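Local coordinates for probable starch synthase 4, chloroplastic/amyloplastic (Arabidopsis thaliana, PDB 6GNE), which is a probable plastid starch synthase, with the two Rossmann-like domains of the GT-B fold, at residues A[10-16]-A[44-50]; A[51-56]-A[106-111]. The contacts are given in a common frame with arbitrary orientation. Numbering follows the deposited sequence.

Contact 1. Residues A[10-16]-A[44-50]; sequences LYVVHIA and HLVEIIL
Strands 11-15 and 45-50 are parallel, in register from Tyr-11 with Leu-45 to Ile-15 with Ile-49. Their axes approach to 4.7 Å and cross at -21°. The backbone ladder runs Leu-45 N to Leu-10 O (3.0 Å), Val-12 N to Leu-45 O (2.9 Å), Glu-47 N to Val-12 O (3.0 Å), His-14 N to Glu-47 O (2.9 Å) and Ile-49 N to His-14 O (2.9 Å). Ala-16 N to Ile-49 O (3.3 Å, weak) ends it.

Tyr-11 (t), Val-13 (t), Ile-15 (m, t), Leu-45 (t, p), Glu-47 (m, t) and Ile-49 (m, t) share one sheet face. Tyr-11 stands out from the sheet, tilted along its strand; its OH donates to Glu-47 OE1 at 2.8 Å. Leu-45 sets CD2 over the Tyr-11 ring, 4.2 Å from the centroid, a CH-pi contact. Ile-49 CD1 lies 3.7 Å from Val-13 CG1.

Val-12 (t), His-14 (m), Val-46 (t) and Ile-48 (m, t) occupy the other face. His-14 has CB 4.1 Å from Ile-48 CG1; its ND1 hydrogen-bonds to His-145 NE2. His-44 is m and accepts Leu-10 N at ND1 (3.1 Å), while NE2 hydrogen-bonds to Glu-491 OE1 of helix 484-499.

This is the first beta-alpha-beta unit of the N-terminal Rossmann-like domain, with helix 27-41 as the crossover. The Tyr-11 hydroxyl gives the Glu-47 carboxylate a polar partner on an otherwise largely apolar face.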
loop_
_atom_site.group_PDB
_atom_site.type_symbol
_atom_site.label_atom_id
_atom_site.label_comp_id
_atom_site.label_asym_id
_atom_site.label_seq_id
_atom_site.Cartn_x
_atom_site.Cartn_y
_atom_site.Cartn_z
ATOM N N LEU A 10 1.889 23.174 8.971
ATOM C CA LEU A 10 0.509 22.911 8.568
ATOM C C LEU A 10 -0.198 21.926 9.481
ATOM O O LEU A 10 0.431 21.103 10.130
ATOM C CB LEU A 10 0.466 22.373 7.145
ATOM C CG LEU A 10 1.125 23.285 6.106
ATOM C CD1 LEU A 10 1.199 22.564 4.779
ATOM C CD2 LEU A 10 0.412 24.620 5.986
ATOM N N TYR A 11 -1.527 22.037 9.505
ATOM C CA TYR A 11 -2.406 21.090 10.159
ATOM C C TYR A 11 -3.013 20.219 9.041
ATOM O O TYR A 11 -3.796 20.696 8.203
ATOM C CB TYR A 11 -3.465 21.825 10.982
ATOM C CG TYR A 11 -4.556 20.961 11.629
ATOM C CD1 TYR A 11 -4.394 19.581 11.838
ATOM C CD2 TYR A 11 -5.747 21.546 12.061
ATOM C CE1 TYR A 11 -5.393 18.827 12.446
ATOM C CE2 TYR A 11 -6.753 20.800 12.645
ATOM C CZ TYR A 11 -6.571 19.451 12.848
ATOM O OH TYR A 11 -7.568 18.720 13.412
ATOM N N VAL A 12 -2.619 18.946 9.048
ATOM C CA VAL A 12 -2.923 17.993 7.985
ATOM C C VAL A 12 -3.743 16.837 8.548
ATOM O O VAL A 12 -3.284 16.131 9.450
ATOM C CB VAL A 12 -1.611 17.420 7.423
ATOM C CG1 VAL A 12 -1.885 16.503 6.246
ATOM C CG2 VAL A 12 -0.650 18.547 7.060
ATOM N N VAL A 13 -4.939 16.640 8.007
ATOM C CA VAL A 13 -5.763 15.482 8.363
ATOM C C VAL A 13 -5.812 14.448 7.223
ATOM O O VAL A 13 -6.058 14.800 6.080
ATOM C CB VAL A 13 -7.183 15.897 8.765
ATOM C CG1 VAL A 13 -8.010 14.687 9.191
ATOM C CG2 VAL A 13 -7.110 16.855 9.937
ATOM N N HIS A 14 -5.543 13.185 7.546
ATOM C CA HIS A 14 -5.637 12.081 6.575
ATOM C C HIS A 14 -6.879 11.285 6.897
ATOM O O HIS A 14 -7.072 10.861 8.026
ATOM C CB HIS A 14 -4.414 11.165 6.633
ATOM C CG HIS A 14 -3.186 11.772 6.066
ATOM N ND1 HIS A 14 -2.705 11.445 4.824
ATOM C CD2 HIS A 14 -2.347 12.713 6.560
ATOM C CE1 HIS A 14 -1.622 12.163 4.574
ATOM N NE2 HIS A 14 -1.385 12.943 5.613
ATOM N N ILE A 15 -7.714 11.074 5.898
ATOM C CA ILE A 15 -8.899 10.254 6.056
ATOM C C ILE A 15 -8.655 9.053 5.154
ATOM O O ILE A 15 -8.411 9.220 3.966
ATOM C CB ILE A 15 -10.175 11.023 5.625
ATOM C CG1 ILE A 15 -10.373 12.246 6.531
ATOM C CG2 ILE A 15 -11.406 10.130 5.638
ATOM C CD1 ILE A 15 -11.360 13.272 5.978
ATOM N N ALA A 16 -8.716 7.852 5.718
ATOM C CA ALA A 16 -8.435 6.637 4.967
ATOM C C ALA A 16 -9.104 5.446 5.591
ATOM O O ALA A 16 -9.517 5.498 6.759
ATOM C CB ALA A 16 -6.930 6.415 4.918
ATOM N N HIS A 44 4.670 19.248 11.208
ATOM C CA HIS A 44 3.238 19.440 10.937
ATOM C C HIS A 44 2.421 18.712 11.978
ATOM O O HIS A 44 2.822 17.667 12.487
ATOM C CB HIS A 44 2.877 18.950 9.529
ATOM C CG HIS A 44 3.752 19.523 8.467
ATOM N ND1 HIS A 44 3.676 20.846 8.087
ATOM C CD2 HIS A 44 4.760 18.971 7.741
ATOM C CE1 HIS A 44 4.584 21.082 7.153
ATOM N NE2 HIS A 44 5.259 19.964 6.931
ATOM N N LEU A 45 1.278 19.289 12.307
ATOM C CA LEU A 45 0.308 18.637 13.156
ATOM C C LEU A 45 -0.445 17.681 12.263
ATOM O O LEU A 45 -1.270 18.095 11.473
ATOM C CB LEU A 45 -0.634 19.660 13.775
ATOM C CG LEU A 45 -1.787 19.171 14.657
ATOM C CD1 LEU A 45 -1.271 18.231 15.746
ATOM C CD2 LEU A 45 -2.567 20.382 15.248
ATOM N N VAL A 46 -0.136 16.399 12.363
ATOM C CA VAL A 46 -0.751 15.375 11.522
ATOM C C VAL A 46 -1.741 14.584 12.354
ATOM O O VAL A 46 -1.435 14.187 13.485
ATOM C CB VAL A 46 0.333 14.414 10.995
ATOM C CG1 VAL A 46 -0.285 13.217 10.273
ATOM C CG2 VAL A 46 1.323 15.166 10.103
ATOM N N GLU A 47 -2.925 14.367 11.816
ATOM C CA GLU A 47 -3.973 13.581 12.495
ATOM C C GLU A 47 -4.615 12.638 11.490
ATOM O O GLU A 47 -4.714 12.946 10.289
ATOM C CB GLU A 47 -5.074 14.480 13.037
ATOM C CG GLU A 47 -4.842 15.074 14.414
ATOM C CD GLU A 47 -5.930 16.063 14.804
ATOM O OE1 GLU A 47 -7.011 16.059 14.150
ATOM O OE2 GLU A 47 -5.710 16.764 15.823
ATOM N N ILE A 48 -5.072 11.494 11.973
ATOM C CA ILE A 48 -5.659 10.494 11.098
ATOM C C ILE A 48 -7.048 10.125 11.556
ATOM O O ILE A 48 -7.283 10.026 12.738
ATOM C CB ILE A 48 -4.735 9.284 11.001
ATOM C CG1 ILE A 48 -3.441 9.736 10.309
ATOM C CG2 ILE A 48 -5.392 8.170 10.189
ATOM C CD1 ILE A 48 -2.263 8.877 10.634
ATOM N N ILE A 49 -7.956 9.966 10.601
ATOM C CA ILE A 49 -9.311 9.530 10.872
ATOM C C ILE A 49 -9.544 8.198 10.164
ATOM O O ILE A 49 -9.375 8.124 8.958
ATOM C CB ILE A 49 -10.351 10.573 10.437
ATOM C CG1 ILE A 49 -10.127 11.893 11.211
ATOM C CG2 ILE A 49 -11.775 10.046 10.646
ATOM C CD1 ILE A 49 -10.956 13.069 10.715
ATOM N N LEU A 50 -9.903 7.167 10.955
ATOM C CA LEU A 50 -10.180 5.803 10.491
ATOM C C LEU A 50 -11.537 5.338 10.946
ATOM O O LEU A 50 -12.098 5.918 11.858
ATOM C CB LEU A 50 -9.170 4.809 11.095
ATOM C CG LEU A 50 -7.698 5.014 10.780
ATOM C CD1 LEU A 50 -6.866 4.004 11.525
ATOM C CD2 LEU A 50 -7.448 4.916 9.290
#

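Contact 2. Residues A[51-56]-A[106-111]; sequences PKYDCM and FWRGQF
Both segments are irregular. Segment 51-56 makes a type I beta turn from Tyr-53 to Met-56. Segment 106-111 curls round Asp-54, with Gly-109 at positive phi (80/4). Tyr-53 faces Phe-106 (CA-CA 4.9 Å) and Cys-55 faces Gly-109 (5.5 Å). Asp-54 N donates to Phe-106 O at 3.1 Å.

Asp-54 is p and accepts Gly-109 N at OD2 (2.9 Å) and, weakly, at OD1 (3.3 Å). A water bridges Asp-54 OD1, Arg-108 N and Gln-110 O.

Tyr-53, Phe-106 and Phe-111, all m, form an aromatic cluster. The Phe-111 edge meets the Tyr-53 face, T-shaped, centroids 4.7 Å apart, planes at 85°. Pro-51 CB makes a CH-pi contact 3.6 Å from the Phe-106 centroid. Cys-55 (p) sets SG over the Phe-111 face, 3.8 Å from the centroid, a sulfur-aromatic contact. Tyr-53 OH hydrogen-bonds to Ala-17 O.

The contact joins the loops after parallel strands 45-51 and 92-100. Besides the Asp-54 N bond, the Asp-54 carboxylate holds the Gly-109 amide directly and the Arg-108 amide through water, beside an apolar aromatic cluster.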
loop_
_atom_site.group_PDB
_atom_site.type_symbol
_atom_site.label_atom_id
_atom_site.label_comp_id
_atom_site.label_asym_id
_atom_site.label_seq_id
_atom_site.Cartn_x
_atom_site.Cartn_y
_atom_site.Cartn_z
ATOM N N PRO A 51 -12.058 4.273 10.340
ATOM C CA PRO A 51 -13.148 3.587 10.984
ATOM C C PRO A 51 -12.654 2.792 12.187
ATOM O O PRO A 51 -11.492 2.425 12.255
ATOM C CB PRO A 51 -13.664 2.624 9.908
ATOM C CG PRO A 51 -13.098 3.118 8.618
ATOM C CD PRO A 51 -11.771 3.699 9.018
ATOM N N LYS A 52 -13.559 2.514 13.111
ATOM C CA LYS A 52 -13.309 1.552 14.160
ATOM C C LYS A 52 -13.812 0.208 13.653
ATOM O O LYS A 52 -14.976 -0.152 13.854
ATOM C CB LYS A 52 -14.022 1.933 15.457
ATOM C CG LYS A 52 -13.812 0.933 16.588
ATOM C CD LYS A 52 -12.930 1.456 17.722
ATOM C CE LYS A 52 -12.965 0.551 18.943
ATOM N NZ LYS A 52 -14.318 -0.058 19.228
ATOM N N TYR A 53 -12.924 -0.534 13.007
ATOM C CA TYR A 53 -13.225 -1.903 12.618
ATOM C C TYR A 53 -13.199 -2.796 13.855
ATOM O O TYR A 53 -12.407 -2.591 14.783
ATOM C CB TYR A 53 -12.206 -2.438 11.637
ATOM C CG TYR A 53 -12.083 -1.675 10.326
ATOM C CD1 TYR A 53 -13.011 -1.830 9.301
ATOM C CD2 TYR A 53 -10.996 -0.837 10.104
ATOM C CE1 TYR A 53 -12.862 -1.156 8.104
ATOM C CE2 TYR A 53 -10.846 -0.157 8.907
ATOM C CZ TYR A 53 -11.779 -0.306 7.909
ATOM O OH TYR A 53 -11.600 0.371 6.722
ATOM N N ASP A 54 -14.099 -3.767 13.877
ATOM C CA ASP A 54 -14.046 -4.841 14.870
ATOM C C ASP A 54 -12.766 -5.695 14.738
ATOM O O ASP A 54 -12.256 -6.242 15.739
ATOM C CB ASP A 54 -15.294 -5.726 14.768
ATOM C CG ASP A 54 -15.512 -6.311 13.359
ATOM O OD1 ASP A 54 -14.831 -5.941 12.346
ATOM O OD2 ASP A 54 -16.398 -7.169 13.259
ATOM N N CYS A 55 -12.253 -5.806 13.512
ATOM C CA CYS A 55 -11.108 -6.648 13.236
ATOM C C CYS A 55 -9.794 -5.883 13.318
ATOM O O CYS A 55 -8.785 -6.335 12.779
ATOM C CB CYS A 55 -11.284 -7.343 11.866
ATOM S SG CYS A 55 -11.540 -6.248 10.441
ATOM N N MET A 56 -9.786 -4.727 13.979
ATOM C CA MET A 56 -8.553 -3.944 14.111
ATOM C C MET A 56 -7.564 -4.608 15.058
ATOM O O MET A 56 -7.934 -5.440 15.874
ATOM C CB MET A 56 -8.859 -2.503 14.541
ATOM C CG MET A 56 -9.276 -2.301 16.025
ATOM S SD MET A 56 -9.780 -0.603 16.418
ATOM C CE MET A 56 -8.514 0.019 17.522
ATOM N N PHE A 106 -19.019 -1.307 10.281
ATOM C CA PHE A 106 -17.660 -1.741 10.623
ATOM C C PHE A 106 -17.609 -2.802 11.708
ATOM O O PHE A 106 -16.685 -2.851 12.515
ATOM C CB PHE A 106 -16.813 -0.514 10.923
ATOM C CG PHE A 106 -16.782 0.432 9.779
ATOM C CD1 PHE A 106 -16.144 0.075 8.610
ATOM C CD2 PHE A 106 -17.468 1.638 9.825
ATOM C CE1 PHE A 106 -16.157 0.916 7.518
ATOM C CE2 PHE A 106 -17.477 2.493 8.733
ATOM C CZ PHE A 106 -16.826 2.126 7.576
ATOM N N TRP A 107 -18.585 -3.703 11.642
ATOM C CA TRP A 107 -18.744 -4.796 12.579
ATOM C C TRP A 107 -18.954 -6.101 11.798
ATOM O O TRP A 107 -19.738 -6.936 12.202
ATOM C CB TRP A 107 -19.966 -4.473 13.423
ATOM C CG TRP A 107 -19.776 -4.335 14.893
ATOM C CD1 TRP A 107 -19.054 -5.156 15.736
ATOM C CD2 TRP A 107 -20.422 -3.361 15.727
ATOM N NE1 TRP A 107 -19.174 -4.715 17.036
ATOM C CE2 TRP A 107 -20.019 -3.627 17.065
ATOM C CE3 TRP A 107 -21.315 -2.293 15.475
ATOM C CZ2 TRP A 107 -20.472 -2.842 18.160
ATOM C CZ3 TRP A 107 -21.755 -1.511 16.555
ATOM C CH2 TRP A 107 -21.331 -1.790 17.882
ATOM N N ARG A 108 -18.222 -6.273 10.698
ATOM C CA ARG A 108 -18.429 -7.371 9.737
ATOM C C ARG A 108 -17.308 -8.412 9.738
ATOM O O ARG A 108 -17.313 -9.329 8.917
ATOM C CB ARG A 108 -18.508 -6.797 8.318
ATOM C CG ARG A 108 -19.495 -5.650 8.119
ATOM C CD ARG A 108 -20.938 -6.076 8.305
ATOM N NE ARG A 108 -21.837 -4.966 7.962
ATOM C CZ ARG A 108 -22.183 -4.583 6.722
ATOM N NH1 ARG A 108 -21.720 -5.209 5.640
ATOM N NH2 ARG A 108 -22.993 -3.543 6.562
ATOM N N GLY A 109 -16.317 -8.258 10.606
ATOM C CA GLY A 109 -15.202 -9.194 10.671
ATOM C C GLY A 109 -14.143 -8.990 9.612
ATOM O O GLY A 109 -13.177 -9.749 9.562
ATOM N N GLN A 110 -14.293 -7.948 8.793
ATOM C CA GLN A 110 -13.476 -7.754 7.583
ATOM C C GLN A 110 -13.230 -6.280 7.351
ATOM O O GLN A 110 -14.095 -5.454 7.666
ATOM C CB GLN A 110 -14.229 -8.255 6.327
ATOM C CG GLN A 110 -14.371 -9.747 6.160
ATOM C CD GLN A 110 -13.471 -10.273 5.099
ATOM O OE1 GLN A 110 -12.460 -10.925 5.395
ATOM N NE2 GLN A 110 -13.813 -9.971 3.838
ATOM N N PHE A 111 -12.095 -5.952 6.752
ATOM C CA PHE A 111 -11.863 -4.592 6.285
ATOM C C PHE A 111 -12.651 -4.276 5.005
ATOM O O PHE A 111 -13.457 -3.331 4.958
ATOM C CB PHE A 111 -10.378 -4.355 6.061
ATOM C CG PHE A 111 -9.574 -4.428 7.321
ATOM C CD1 PHE A 111 -9.755 -3.472 8.318
ATOM C CD2 PHE A 111 -8.647 -5.429 7.511
ATOM C CE1 PHE A 111 -9.013 -3.527 9.489
ATOM C CE2 PHE A 111 -7.894 -5.495 8.678
ATOM C CZ PHE A 111 -8.080 -4.553 9.680
HETATM O O HOH W 1 -15.915 -4.541 9.706
#

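In the fold
Contact 2 begins where strand 45-51 of contact 1 ends. Contact 1 pairs that strand with 11-15 inside the sheet; contact 2 takes up the chain at its end, where Ala-16 O packs 3.7 Å from Pro-51 CD. Contact 1 is mostly buried and contact 2 only partly. A regular backbone ladder holds the first. The second has a single cross-segment bond between backbone groups and relies on the carboxylate of Asp-54, a water and aromatic rings. Helix 117-134 covers parts of both: Phe-124 touches Ile-15 of contact 1 and Pro-51 and Phe-106 of contact 2. The side chain of Gln-110 in contact 2 lies about 8 Å from a bound alpha-D-glucopyranose.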